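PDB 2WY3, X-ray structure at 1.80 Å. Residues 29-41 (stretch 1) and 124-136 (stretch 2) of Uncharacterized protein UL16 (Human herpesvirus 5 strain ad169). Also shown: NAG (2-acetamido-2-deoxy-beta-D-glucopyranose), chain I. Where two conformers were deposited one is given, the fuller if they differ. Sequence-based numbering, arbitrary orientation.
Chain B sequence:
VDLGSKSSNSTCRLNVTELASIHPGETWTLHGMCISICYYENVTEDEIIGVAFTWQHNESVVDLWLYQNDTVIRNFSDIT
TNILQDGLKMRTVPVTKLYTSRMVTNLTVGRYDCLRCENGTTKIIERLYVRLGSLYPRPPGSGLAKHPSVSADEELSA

Stretch 1 29-41: TLHGMCISICYYE
Stretch 2 (124-136) IIERLYVRLGSLY

The most unusual feature of this contact is that stretch 1 meets one strand of stretch 2 in two ways: its first strand, 29-31, pairs with strand 126-131 as a parallel ladder, and its second, ending at 41, runs back past the same strand at 173°, linked to it by side chains and water. The two modes have different spacings, 4.7 Å between axes for the ladder and 8.0 Å for the returning strand.

The ladder is in register Thr29 with Tyr129, Leu30 with Val130 and His31 with Arg131, at CA-CA distances of 4.4, 5.1 and 4.8 Å; the strands cross at -23°. All six residues have extended backbones, phi -93 to -131° and psi 116 to 158°. As parallel pairing requires, Leu30 bonds to the neighbours of its partner: Leu30 N donates to Tyr129 O at 2.8 Å, and Arg131 N donates to Leu30 O at 3.0 Å. Gly32 N continues the pattern to Arg131 O at 2.9 Å. Side chains alternate: Thr29, Tyr129, His31 and Arg131 start on one face, Leu30 and Val130 on the other. On the first face, Thr29 OG1 lies 3.6 Å from Tyr129 CB and His31 ND1 3.5 Å from Arg131 CB, with chi1 in m for all four. Arg131 NH1 turns back to donate to Val130 O in its own strand, at 3.1 Å.

Gly32 ends the ladder at phi/psi 89/5, where a side chain would be jammed against the preceding carbonyl. The approach is equally demanding: Gly32 CA sits 3.2 Å from Gly133 O, and an ideal CB would clash with that oxygen. Gly133 is itself at 157/175, another backbone setting that calls for glycine. Beyond this corner Met33 (t, t, m) extends CE to 3.4 Å from Leu135 CD1, although Leu135 (t, p) is poorly ordered.

Across the wider gap, side chains fill the space. Leu128 (t, p) reaches both strands of stretch 1: its CD1 is 3.8 Å from Leu30 CG and its CD2 3.8 Å from Ser36 CB. Val130 (t) places CG2 3.9 Å from Cys34 SG, whereas Ile35 and Ile37, both m, t, point away.

Glu126 (t, t, chi3 -19°) points toward the returning strand and meets its backbone through water. Water 2 accepts from Ile37 N at 3.1 Å and donates to Glu126 OE2 at 2.6 Å; water 3 accepts from Tyr39 N at 2.9 Å and donates to Glu126 OE1 at 2.6 Å. One carboxylate thus serves two alternate amides. Cys38 SG, with chi1 m, lies 3.8 Å from Glu126 CB.

Ile125, at the corner where the chain turns (-80/-28), closes the far end. With chi1 p and chi2 t, its CD1 sits over one face of the Tyr40 ring, 3.6 Å from the centroid and 12° off the normal, a CH-pi contact. Tyr40 has chi1 -71° and chi2 -102°. The contact buries 897 Å² in all.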

# COMPACT_ATOMS: atom_id res chain seq x y z
N THR B 29 -14.17 -6.03 -8.80
CA THR B 29 -14.31 -7.37 -8.21
C THR B 29 -12.93 -8.03 -8.21
O THR B 29 -12.18 -7.91 -9.18
CB THR B 29 -15.29 -8.26 -9.04
OG1 THR B 29 -16.59 -7.67 -9.06
CG2 THR B 29 -15.40 -9.68 -8.45
N LEU B 30 -12.59 -8.70 -7.10
CA LEU B 30 -11.39 -9.53 -7.02
C LEU B 30 -11.79 -10.97 -6.78
O LEU B 30 -12.68 -11.22 -5.98
CB LEU B 30 -10.51 -9.10 -5.85
CG LEU B 30 -9.67 -7.85 -6.12
CD1 LEU B 30 -9.01 -7.37 -4.84
CD2 LEU B 30 -8.63 -8.18 -7.19
N HIS B 31 -11.12 -11.90 -7.44
CA HIS B 31 -11.32 -13.32 -7.20
C HIS B 31 -10.09 -13.90 -6.52
O HIS B 31 -9.01 -13.89 -7.09
CB HIS B 31 -11.56 -14.06 -8.53
CG HIS B 31 -12.83 -13.68 -9.20
ND1 HIS B 31 -14.02 -14.34 -8.97
CD2 HIS B 31 -13.11 -12.71 -10.10
CE1 HIS B 31 -14.98 -13.80 -9.70
NE2 HIS B 31 -14.45 -12.81 -10.40
N GLY B 32 -10.26 -14.38 -5.29
CA GLY B 32 -9.18 -15.05 -4.58
C GLY B 32 -8.31 -14.10 -3.77
O GLY B 32 -7.30 -14.49 -3.19
N MET B 33 -8.71 -12.83 -3.73
CA MET B 33 -7.94 -11.83 -2.99
C MET B 33 -8.90 -10.84 -2.33
O MET B 33 -9.93 -10.46 -2.91
CB MET B 33 -6.95 -11.10 -3.93
CG MET B 33 -6.34 -9.81 -3.35
SD MET B 33 -5.05 -9.06 -4.41
CE MET B 33 -3.80 -10.31 -4.28
N CYS B 34 -8.59 -10.44 -1.10
CA CYS B 34 -9.36 -9.39 -0.44
C CYS B 34 -8.40 -8.31 0.04
O CYS B 34 -7.93 -8.36 1.18
CB CYS B 34 -10.16 -9.92 0.75
SG CYS B 34 -11.06 -8.59 1.62
N ILE B 35 -8.10 -7.38 -0.85
CA ILE B 35 -7.31 -6.21 -0.49
C ILE B 35 -8.03 -4.97 -1.02
O ILE B 35 -8.13 -4.76 -2.23
CB ILE B 35 -5.90 -6.27 -1.12
CG1 ILE B 35 -5.14 -7.47 -0.57
CG2 ILE B 35 -5.14 -4.96 -0.85
CD1 ILE B 35 -3.74 -7.64 -1.18
N SER B 36 -8.55 -4.18 -0.09
CA SER B 36 -9.19 -2.92 -0.39
C SER B 36 -8.33 -1.80 0.17
O SER B 36 -7.92 -1.85 1.33
CB SER B 36 -10.59 -2.91 0.25
OG SER B 36 -11.02 -1.61 0.60
N ILE B 37 -8.01 -0.82 -0.67
CA ILE B 37 -7.21 0.32 -0.26
C ILE B 37 -7.93 1.59 -0.71
O ILE B 37 -7.87 1.96 -1.88
CB ILE B 37 -5.80 0.28 -0.89
CG1 ILE B 37 -5.14 -1.07 -0.60
CG2 ILE B 37 -4.96 1.45 -0.36
CD1 ILE B 37 -3.85 -1.36 -1.38
N CYS B 38 -8.62 2.25 0.21
CA CYS B 38 -9.44 3.39 -0.16
C CYS B 38 -8.78 4.73 0.13
O CYS B 38 -8.13 4.90 1.15
CB CYS B 38 -10.78 3.27 0.53
SG CYS B 38 -11.65 1.83 -0.14
N TYR B 39 -8.96 5.66 -0.80
CA TYR B 39 -8.19 6.89 -0.88
C TYR B 39 -9.03 8.09 -0.47
O TYR B 39 -10.02 8.42 -1.14
CB TYR B 39 -7.80 7.00 -2.36
CG TYR B 39 -6.77 8.01 -2.76
CD1 TYR B 39 -5.48 7.62 -3.11
CD2 TYR B 39 -7.10 9.35 -2.87
CE1 TYR B 39 -4.54 8.53 -3.53
CE2 TYR B 39 -6.15 10.28 -3.29
CZ TYR B 39 -4.88 9.86 -3.62
OH TYR B 39 -3.94 10.78 -4.05
N TYR B 40 -8.65 8.73 0.63
CA TYR B 40 -9.42 9.85 1.19
C TYR B 40 -8.57 11.12 1.22
O TYR B 40 -7.57 11.17 1.94
CB TYR B 40 -9.81 9.56 2.64
CG TYR B 40 -10.87 8.50 2.85
CD1 TYR B 40 -12.19 8.84 3.12
CD2 TYR B 40 -10.53 7.15 2.81
CE1 TYR B 40 -13.15 7.86 3.35
CE2 TYR B 40 -11.48 6.17 3.02
CZ TYR B 40 -12.79 6.52 3.28
OH TYR B 40 -13.72 5.54 3.49
N GLU B 41 -8.97 12.14 0.49
CA GLU B 41 -8.27 13.43 0.57
C GLU B 41 -8.86 14.31 1.66
O GLU B 41 -10.06 14.26 1.92
CB GLU B 41 -8.36 14.14 -0.79
CG GLU B 41 -7.76 13.30 -1.90
CD GLU B 41 -7.88 13.92 -3.28
OE1 GLU B 41 -9.02 14.08 -3.76
OE2 GLU B 41 -6.83 14.23 -3.87
N ILE B 124 -20.31 6.33 -1.09
CA ILE B 124 -19.39 5.21 -1.16
C ILE B 124 -18.30 5.58 -2.13
O ILE B 124 -18.55 5.74 -3.32
CB ILE B 124 -20.08 3.92 -1.62
CG1 ILE B 124 -21.13 3.49 -0.58
CG2 ILE B 124 -19.04 2.82 -1.80
CD1 ILE B 124 -22.04 2.32 -1.05
N ILE B 125 -17.09 5.78 -1.62
CA ILE B 125 -16.04 6.25 -2.53
C ILE B 125 -15.47 5.11 -3.36
O ILE B 125 -15.01 5.31 -4.50
CB ILE B 125 -14.93 7.04 -1.81
CG1 ILE B 125 -14.16 6.14 -0.85
CG2 ILE B 125 -15.52 8.23 -1.07
CD1 ILE B 125 -12.94 6.85 -0.25
N GLU B 126 -15.51 3.91 -2.81
CA GLU B 126 -15.05 2.73 -3.54
C GLU B 126 -15.75 1.49 -3.03
O GLU B 126 -15.96 1.33 -1.83
CB GLU B 126 -13.54 2.56 -3.39
CG GLU B 126 -12.98 1.37 -4.16
CD GLU B 126 -11.45 1.32 -4.17
OE1 GLU B 126 -10.77 2.34 -3.89
OE2 GLU B 126 -10.92 0.22 -4.46
N ARG B 127 -16.12 0.61 -3.95
CA ARG B 127 -16.78 -0.64 -3.60
C ARG B 127 -15.98 -1.78 -4.19
O ARG B 127 -15.62 -1.76 -5.37
CB ARG B 127 -18.21 -0.66 -4.17
CG ARG B 127 -18.86 -2.06 -4.18
CD ARG B 127 -20.31 -1.94 -4.62
NE ARG B 127 -21.13 -1.28 -3.61
CZ ARG B 127 -22.36 -0.80 -3.82
NH1 ARG B 127 -22.91 -0.87 -5.03
NH2 ARG B 127 -23.02 -0.24 -2.82
N LEU B 128 -15.66 -2.77 -3.36
CA LEU B 128 -14.93 -3.94 -3.82
C LEU B 128 -15.76 -5.18 -3.55
O LEU B 128 -16.17 -5.41 -2.42
CB LEU B 128 -13.58 -4.05 -3.09
CG LEU B 128 -12.89 -5.40 -3.28
CD1 LEU B 128 -12.40 -5.53 -4.74
CD2 LEU B 128 -11.75 -5.57 -2.27
N TYR B 129 -16.02 -5.96 -4.60
CA TYR B 129 -16.61 -7.28 -4.42
C TYR B 129 -15.49 -8.31 -4.33
O TYR B 129 -14.54 -8.28 -5.11
CB TYR B 129 -17.50 -7.62 -5.61
CG TYR B 129 -18.83 -6.89 -5.62
CD1 TYR B 129 -19.89 -7.34 -4.84
CD2 TYR B 129 -19.02 -5.77 -6.43
CE1 TYR B 129 -21.12 -6.68 -4.87
CE2 TYR B 129 -20.25 -5.10 -6.46
CZ TYR B 129 -21.29 -5.57 -5.67
OH TYR B 129 -22.51 -4.93 -5.67
N VAL B 130 -15.62 -9.23 -3.37
CA VAL B 130 -14.63 -10.29 -3.14
C VAL B 130 -15.29 -11.64 -3.35
O VAL B 130 -16.36 -11.91 -2.79
CB VAL B 130 -14.08 -10.21 -1.72
CG1 VAL B 130 -13.23 -11.44 -1.39
CG2 VAL B 130 -13.28 -8.89 -1.53
N ARG B 131 -14.66 -12.48 -4.17
CA ARG B 131 -15.20 -13.80 -4.49
C ARG B 131 -14.10 -14.83 -4.27
O ARG B 131 -12.94 -14.49 -4.27
CB ARG B 131 -15.65 -13.83 -5.95
CG ARG B 131 -16.78 -12.85 -6.23
CD ARG B 131 -18.05 -13.35 -5.52
NE ARG B 131 -19.22 -12.54 -5.87
CZ ARG B 131 -19.71 -11.56 -5.12
NH1 ARG B 131 -19.14 -11.24 -3.95
NH2 ARG B 131 -20.78 -10.88 -5.53
N LEU B 132 -14.48 -16.09 -4.08
CA LEU B 132 -13.49 -17.15 -3.98
C LEU B 132 -12.78 -17.30 -5.31
O LEU B 132 -13.29 -16.87 -6.35
CB LEU B 132 -14.15 -18.47 -3.58
CG LEU B 132 -14.92 -18.49 -2.26
CD1 LEU B 132 -15.52 -19.88 -2.03
CD2 LEU B 132 -14.01 -18.12 -1.11
N GLY B 133 -11.59 -17.89 -5.30
CA GLY B 133 -10.89 -18.19 -6.53
C GLY B 133 -9.39 -18.34 -6.35
O GLY B 133 -8.86 -18.13 -5.25
N SER B 134 -8.71 -18.71 -7.42
CA SER B 134 -7.27 -18.91 -7.37
C SER B 134 -6.54 -17.60 -7.60
O SER B 134 -6.72 -16.94 -8.62
CB SER B 134 -6.84 -19.93 -8.42
OG SER B 134 -5.42 -19.97 -8.53
N LEU B 135 -5.70 -17.24 -6.63
CA LEU B 135 -4.84 -16.07 -6.76
C LEU B 135 -3.87 -16.29 -7.92
O LEU B 135 -3.69 -15.41 -8.77
CB LEU B 135 -4.08 -15.83 -5.46
CG LEU B 135 -3.56 -14.42 -5.22
CD1 LEU B 135 -4.63 -13.40 -5.56
CD2 LEU B 135 -3.10 -14.25 -3.78
N TYR B 136 -3.25 -17.46 -7.94
CA TYR B 136 -2.34 -17.84 -9.02
C TYR B 136 -3.14 -18.11 -10.29
O TYR B 136 -3.96 -19.03 -10.32
CB TYR B 136 -1.53 -19.09 -8.62
CG TYR B 136 -0.30 -19.34 -9.45
CD1 TYR B 136 0.83 -18.54 -9.32
CD2 TYR B 136 -0.25 -20.40 -10.36
CE1 TYR B 136 1.97 -18.77 -10.08
CE2 TYR B 136 0.88 -20.63 -11.12
CZ TYR B 136 1.99 -19.82 -10.97
OH TYR B 136 3.12 -20.05 -11.73
C1 NAG I . -7.20 19.85 0.50
C2 NAG I . -7.71 20.03 -0.92
C3 NAG I . -6.81 20.92 -1.75
C4 NAG I . -6.43 22.18 -0.98
C5 NAG I . -5.89 21.82 0.39
C6 NAG I . -5.52 23.07 1.18
C7 NAG I . -8.94 18.29 -2.09
C8 NAG I . -8.80 17.21 -3.13
N2 NAG I . -7.81 18.73 -1.55
O3 NAG I . -7.46 21.28 -2.95
O4 NAG I . -5.46 22.90 -1.70
O5 NAG I . -6.84 21.07 1.12
O6 NAG I . -6.70 23.76 1.52
O7 NAG I . -10.05 18.72 -1.77
O HOH W 1 -13.65 -1.04 -0.90
O HOH W 2 -8.55 -0.35 -3.64
O HOH W 3 -10.61 4.82 -3.05